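Local coordinates for protein 6-phosphogluconolactonase (Leishmania braziliensis, PDB 3CSS) that probably hydrolyses 6-phosphogluconolactone to 6-phosphogluconate, the second step of the oxidative pentose phosphate pathway, at residues Trp226-Glu234 against Pro239-Arg247. Residues are numbered along the deposited sequence; the frame is centred on the assembly and turned at random.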
ATOM      1  N   TRP A 226      14.509  11.725  -6.288  1.00 12.74           N
ATOM      2  CA  TRP A 226      14.352  12.816  -5.333  1.00 12.84           C
ATOM      3  C   TRP A 226      13.470  12.403  -4.168  1.00 12.95           C
ATOM      4  O   TRP A 226      13.619  12.892  -3.042  1.00 13.31           O
ATOM      5  CB  TRP A 226      13.777  14.053  -6.016  1.00 13.11           C
ATOM      6  CG  TRP A 226      12.301  14.040  -6.357  1.00 12.39           C
ATOM      7  CD1 TRP A 226      11.737  13.616  -7.529  1.00 13.63           C
ATOM      8  CD2 TRP A 226      11.218  14.480  -5.530  1.00 12.99           C
ATOM      9  NE1 TRP A 226      10.394  13.774  -7.491  1.00 12.67           N
ATOM     10  CE2 TRP A 226      10.029  14.296  -6.278  1.00 12.21           C
ATOM     11  CE3 TRP A 226      11.120  14.982  -4.228  1.00 13.10           C
ATOM     12  CZ2 TRP A 226       8.768  14.617  -5.775  1.00 13.54           C
ATOM     13  CZ3 TRP A 226       9.870  15.322  -3.749  1.00 12.72           C
ATOM     14  CH2 TRP A 226       8.717  15.134  -4.512  1.00 12.79           C
ATOM     15  N   VAL A 227      12.525  11.514  -4.460  1.00 12.37           N
ATOM     16  CA  VAL A 227      11.635  10.990  -3.421  1.00 11.99           C
ATOM     17  C   VAL A 227      12.429  10.135  -2.443  1.00 12.89           C
ATOM     18  O   VAL A 227      12.334  10.276  -1.218  1.00 12.95           O
ATOM     19  CB  VAL A 227      10.484  10.173  -4.052  1.00 12.01           C
ATOM     20  CG1 VAL A 227       9.582   9.604  -2.949  1.00 11.60           C
ATOM     21  CG2 VAL A 227       9.690  11.045  -5.087  1.00 10.91           C
ATOM     22  N   VAL A 228      13.193   9.200  -2.986  1.00 12.71           N
ATOM     23  CA  VAL A 228      14.014   8.339  -2.149  1.00 13.16           C
ATOM     24  C   VAL A 228      14.970   9.173  -1.276  1.00 13.47           C
ATOM     25  O   VAL A 228      15.051   8.986  -0.052  1.00 13.82           O
ATOM     26  CB  VAL A 228      14.827   7.386  -3.076  1.00 13.00           C
ATOM     27  CG1 VAL A 228      15.896   6.651  -2.279  1.00 12.69           C
ATOM     28  CG2 VAL A 228      13.917   6.378  -3.783  1.00 13.84           C
ATOM     29  N   ARG A 229      15.678  10.116  -1.881  0.50 14.16           N
ATOM     30  CA  ARG A 229      16.633  10.905  -1.110  0.50 14.03           C
ATOM     31  C   ARG A 229      15.934  11.801  -0.075  0.50 13.48           C
ATOM     32  O   ARG A 229      16.490  12.041   1.017  0.50 13.20           O
ATOM     33  CB  ARG A 229      17.568  11.679  -2.039  0.50 14.16           C
ATOM     34  CG  ARG A 229      18.620  10.774  -2.655  0.50 16.70           C
ATOM     35  CD  ARG A 229      19.518  11.511  -3.605  0.50 18.50           C
ATOM     36  NE  ARG A 229      18.750  12.066  -4.712  0.50 19.60           N
ATOM     37  CZ  ARG A 229      18.445  13.351  -4.824  0.50 21.26           C
ATOM     38  NH1 ARG A 229      18.816  14.204  -3.878  0.50 21.70           N
ATOM     39  NH2 ARG A 229      17.752  13.772  -5.878  0.50 21.39           N
ATOM     40  N   GLY A 230      14.716  12.253  -0.391  1.00 12.77           N
ATOM     41  CA  GLY A 230      13.928  13.085   0.522  1.00 12.84           C
ATOM     42  C   GLY A 230      13.357  12.311   1.696  1.00 13.20           C
ATOM     43  O   GLY A 230      13.125  12.870   2.769  1.00 13.68           O
ATOM     44  N   VAL A 231      13.108  11.019   1.487  1.00 12.28           N
ATOM     45  CA  VAL A 231      12.688  10.142   2.590  1.00 13.03           C
ATOM     46  C   VAL A 231      13.869   9.782   3.501  1.00 13.64           C
ATOM     47  O   VAL A 231      13.747   9.750   4.738  1.00 13.33           O
ATOM     48  CB  VAL A 231      11.971   8.855   2.049  1.00 12.45           C
ATOM     49  CG1 VAL A 231      11.803   7.794   3.179  1.00 14.99           C
ATOM     50  CG2 VAL A 231      10.616   9.206   1.374  1.00 13.31           C
ATOM     51  N   LEU A 232      15.024   9.539   2.879  1.00 13.47           N
ATOM     52  CA  LEU A 232      16.191   9.045   3.608  1.00 14.15           C
ATOM     53  C   LEU A 232      17.031  10.081   4.324  1.00 14.92           C
ATOM     54  O   LEU A 232      17.774   9.720   5.249  1.00 16.15           O
ATOM     55  CB  LEU A 232      17.078   8.243   2.675  1.00 14.13           C
ATOM     56  CG  LEU A 232      16.488   6.948   2.153  1.00 13.21           C
ATOM     57  CD1 LEU A 232      17.482   6.326   1.153  1.00 14.66           C
ATOM     58  CD2 LEU A 232      16.123   5.945   3.304  1.00 15.21           C
ATOM     59  N   SER A 233      16.963  11.356   3.912  1.00 15.14           N
ATOM     60  CA  SER A 233      17.800  12.370   4.536  1.00 15.08           C
ATOM     61  C   SER A 233      17.492  12.488   6.019  1.00 15.83           C
ATOM     62  O   SER A 233      16.336  12.577   6.414  1.00 14.03           O
ATOM     63  CB  SER A 233      17.663  13.719   3.832  1.00 15.49           C
ATOM     64  OG  SER A 233      16.358  14.240   3.967  1.00 14.40           O
ATOM     65  N   GLU A 234      18.535  12.470   6.849  1.00 16.75           N
ATOM     66  CA  GLU A 234      18.369  12.565   8.304  0.50 17.22           C
ATOM     67  C   GLU A 234      17.661  13.861   8.686  1.00 16.97           C
ATOM     68  O   GLU A 234      16.723  13.855   9.460  1.00 18.27           O
ATOM     69  CB  GLU A 234      19.728  12.470   9.014  0.50 17.86           C
ATOM     70  CG  GLU A 234      19.727  12.905  10.480  0.50 19.44           C
ATOM     71  CD  GLU A 234      18.785  12.095  11.361  0.50 22.75           C
ATOM     72  OE1 GLU A 234      18.347  11.000  10.932  0.50 24.64           O
ATOM     73  OE2 GLU A 234      18.502  12.553  12.497  0.50 25.70           O
ATOM     74  N   PRO A 239      13.581  19.217  -2.404  1.00 12.96           N
ATOM     75  CA  PRO A 239      12.113  19.026  -2.356  1.00 12.56           C
ATOM     76  C   PRO A 239      11.743  17.857  -1.444  1.00 13.13           C
ATOM     77  O   PRO A 239      12.382  16.796  -1.486  1.00 12.64           O
ATOM     78  CB  PRO A 239      11.721  18.705  -3.810  1.00 13.62           C
ATOM     79  CG  PRO A 239      12.962  18.372  -4.478  1.00 15.25           C
ATOM     80  CD  PRO A 239      14.140  18.905  -3.732  1.00 15.03           C
ATOM     81  N   LEU A 240      10.725  18.071  -0.621  1.00 12.42           N
ATOM     82  CA  LEU A 240      10.388  17.146   0.473  1.00 12.09           C
ATOM     83  C   LEU A 240       9.129  16.353   0.104  1.00 12.23           C
ATOM     84  O   LEU A 240       8.039  16.939  -0.074  1.00 12.49           O
ATOM     85  CB  LEU A 240      10.219  17.928   1.782  1.00 13.01           C
ATOM     86  CG  LEU A 240      10.069  17.106   3.077  1.00 12.33           C
ATOM     87  CD1 LEU A 240      10.544  17.903   4.285  1.00 13.93           C
ATOM     88  CD2 LEU A 240       8.628  16.629   3.276  1.00 14.23           C
ATOM     89  N   PRO A 241       9.270  15.017  -0.044  1.00 13.12           N
ATOM     90  CA  PRO A 241       8.122  14.207  -0.493  1.00 13.08           C
ATOM     91  C   PRO A 241       7.148  13.925   0.633  1.00 13.46           C
ATOM     92  O   PRO A 241       7.571  13.768   1.780  1.00 12.76           O
ATOM     93  CB  PRO A 241       8.781  12.892  -0.951  1.00 13.24           C
ATOM     94  CG  PRO A 241       9.969  12.754  -0.073  1.00 12.90           C
ATOM     95  CD  PRO A 241      10.482  14.190   0.158  1.00 13.66           C
ATOM     96  N   VAL A 242       5.856  13.844   0.317  1.00 13.55           N
ATOM     97  CA  VAL A 242       4.862  13.547   1.325  1.00 13.82           C
ATOM     98  C   VAL A 242       5.178  12.183   1.998  1.00 13.29           C
ATOM     99  O   VAL A 242       4.935  12.006   3.212  1.00 15.09           O
ATOM    100  CB  VAL A 242       3.421  13.623   0.745  1.00 13.41           C
ATOM    101  CG1 VAL A 242       3.179  12.451  -0.151  1.00 14.77           C
ATOM    102  CG2 VAL A 242       2.378  13.738   1.866  1.00 16.65           C
ATOM    103  N   SER A 243       5.839  11.286   1.251  1.00 12.96           N
ATOM    104  CA  SER A 243       6.186   9.965   1.789  0.50 12.84           C
ATOM    105  C   SER A 243       7.288   9.954   2.872  1.00 12.52           C
ATOM    106  O   SER A 243       7.570   8.903   3.461  1.00 13.33           O
ATOM    107  CB  SER A 243       6.523   9.008   0.644  0.50 12.69           C
ATOM    108  OG  SER A 243       7.580   9.533  -0.124  0.50 14.87           O
ATOM    109  N   ARG A 244       7.868  11.121   3.191  1.00 12.59           N
ATOM    110  CA  ARG A 244       8.754  11.241   4.345  1.00 12.55           C
ATOM    111  C   ARG A 244       8.079  10.803   5.658  1.00 12.07           C
ATOM    112  O   ARG A 244       8.781  10.482   6.624  1.00 13.12           O
ATOM    113  CB  ARG A 244       9.330  12.649   4.456  1.00 12.66           C
ATOM    114  CG  ARG A 244      10.453  12.779   5.469  1.00 12.21           C
ATOM    115  CD  ARG A 244      11.102  14.161   5.488  1.00 13.46           C
ATOM    116  NE  ARG A 244      12.053  14.274   6.610  1.00 12.57           N
ATOM    117  CZ  ARG A 244      13.312  13.853   6.607  1.00 11.71           C
ATOM    118  NH1 ARG A 244      13.850  13.280   5.551  1.00 12.87           N
ATOM    119  NH2 ARG A 244      14.060  14.028   7.686  1.00 13.27           N
ATOM    120  N   PHE A 245       6.737  10.736   5.714  1.00 12.44           N
ATOM    121  CA  PHE A 245       6.083  10.193   6.922  1.00 12.57           C
ATOM    122  C   PHE A 245       6.536   8.764   7.258  1.00 12.12           C
ATOM    123  O   PHE A 245       6.395   8.302   8.407  1.00 11.91           O
ATOM    124  CB  PHE A 245       4.547  10.272   6.836  1.00 13.23           C
ATOM    125  CG  PHE A 245       3.913   9.218   5.971  1.00 14.55           C
ATOM    126  CD1 PHE A 245       3.638   7.946   6.477  1.00 13.82           C
ATOM    127  CD2 PHE A 245       3.558   9.498   4.642  1.00 14.03           C
ATOM    128  CE1 PHE A 245       3.061   6.971   5.661  1.00 13.85           C
ATOM    129  CE2 PHE A 245       2.950   8.533   3.840  1.00 14.58           C
ATOM    130  CZ  PHE A 245       2.713   7.272   4.353  1.00 15.26           C
ATOM    131  N   LEU A 246       7.057   8.046   6.264  1.00 11.98           N
ATOM    132  CA  LEU A 246       7.590   6.685   6.502  1.00 12.63           C
ATOM    133  C   LEU A 246       8.711   6.624   7.556  1.00 12.79           C
ATOM    134  O   LEU A 246       8.914   5.602   8.215  1.00 11.96           O
ATOM    135  CB  LEU A 246       8.067   6.082   5.178  1.00 13.08           C
ATOM    136  CG  LEU A 246       6.979   5.739   4.175  1.00 13.05           C
ATOM    137  CD1 LEU A 246       7.614   5.307   2.844  1.00 15.60           C
ATOM    138  CD2 LEU A 246       5.986   4.663   4.721  1.00 13.77           C
ATOM    139  N   ARG A 247       9.402   7.740   7.760  1.00 12.65           N
ATOM    140  CA  ARG A 247      10.453   7.828   8.771  1.00 13.20           C
ATOM    141  C   ARG A 247       9.922   7.550  10.175  1.00 13.67           C
ATOM    142  O   ARG A 247      10.696   7.184  11.073  1.00 14.08           O
ATOM    143  CB  ARG A 247      11.112   9.207   8.750  1.00 13.54           C
ATOM    144  CG  ARG A 247      11.932   9.506   7.504  1.00 12.31           C
ATOM    145  CD  ARG A 247      12.746  10.786   7.634  1.00 13.24           C
ATOM    146  NE  ARG A 247      13.801  10.622   8.635  1.00 12.87           N
ATOM    147  CZ  ARG A 247      14.979  10.064   8.381  1.00 14.22           C
ATOM    148  NH1 ARG A 247      15.289   9.625   7.167  1.00 16.77           N
ATOM    149  NH2 ARG A 247      15.866   9.937   9.354  1.00 14.95           N
TER
HETATM  150  O   HOH W   1      14.636  15.432  -2.490  1.00 22.93           O
HETATM  151  O   HOH W   2      18.364   9.063   8.281  1.00 44.10           O
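Arg244 and Arg247 reach across to carbonyl oxygens of the last turn of helix 225-232 and of the residues just after it, a worked example of guanidinium groups serving a helix C-terminus. Arg244, extended with CG anti to the backbone N (chi1 -169°), lays its NH1 and NH2 end-on against one atom. Arg244 NH1 approaches Ser233 O at 2.7 Å in the carbonyl plane, on a lone pair; Arg244 NH2 comes to the same atom tilted from that plane. Arg244 NH1 also bonds Gly230 O at 2.9 Å, and NH2 adds a weak bond to Glu234 O. Arg247, bent at chi3, gives a straighter bond from Arg247 NH1 to Val231 O (2.9 Å, 166° at the hydrogen), while its CD sits over the face of the Arg244 guanidinium. The positive charges probably offset the negative end of the helix dipole.

In the conformer described, Glu234 OE1 forms a salt bridge with Arg247 NH2 at 3.1 Å, its carboxylate plane turned 77° from the guanidinium. Water 2 links Leu232 O with Arg247 NH2, and water 1 bridges Trp226 O and Pro239 O.

Apolar packing occupies the earlier turns. Pro241 CD rests 3.6 Å from Gly230 CA, while its CB touches Trp226 CZ3 and Val227 CG1 and its CG touches Val231 CG2. Pro239 CB meets Trp226 CE3 at 3.8 Å. Trp226 NE1 and Ser243 OG bond elsewhere, to Ser165 O and Gly167 O.

Thus two 3-10 arginines bind the helix's C-terminal end and prolines pack along its side, within the connection to parallel strand 252-257 of the Rossmann-like fold.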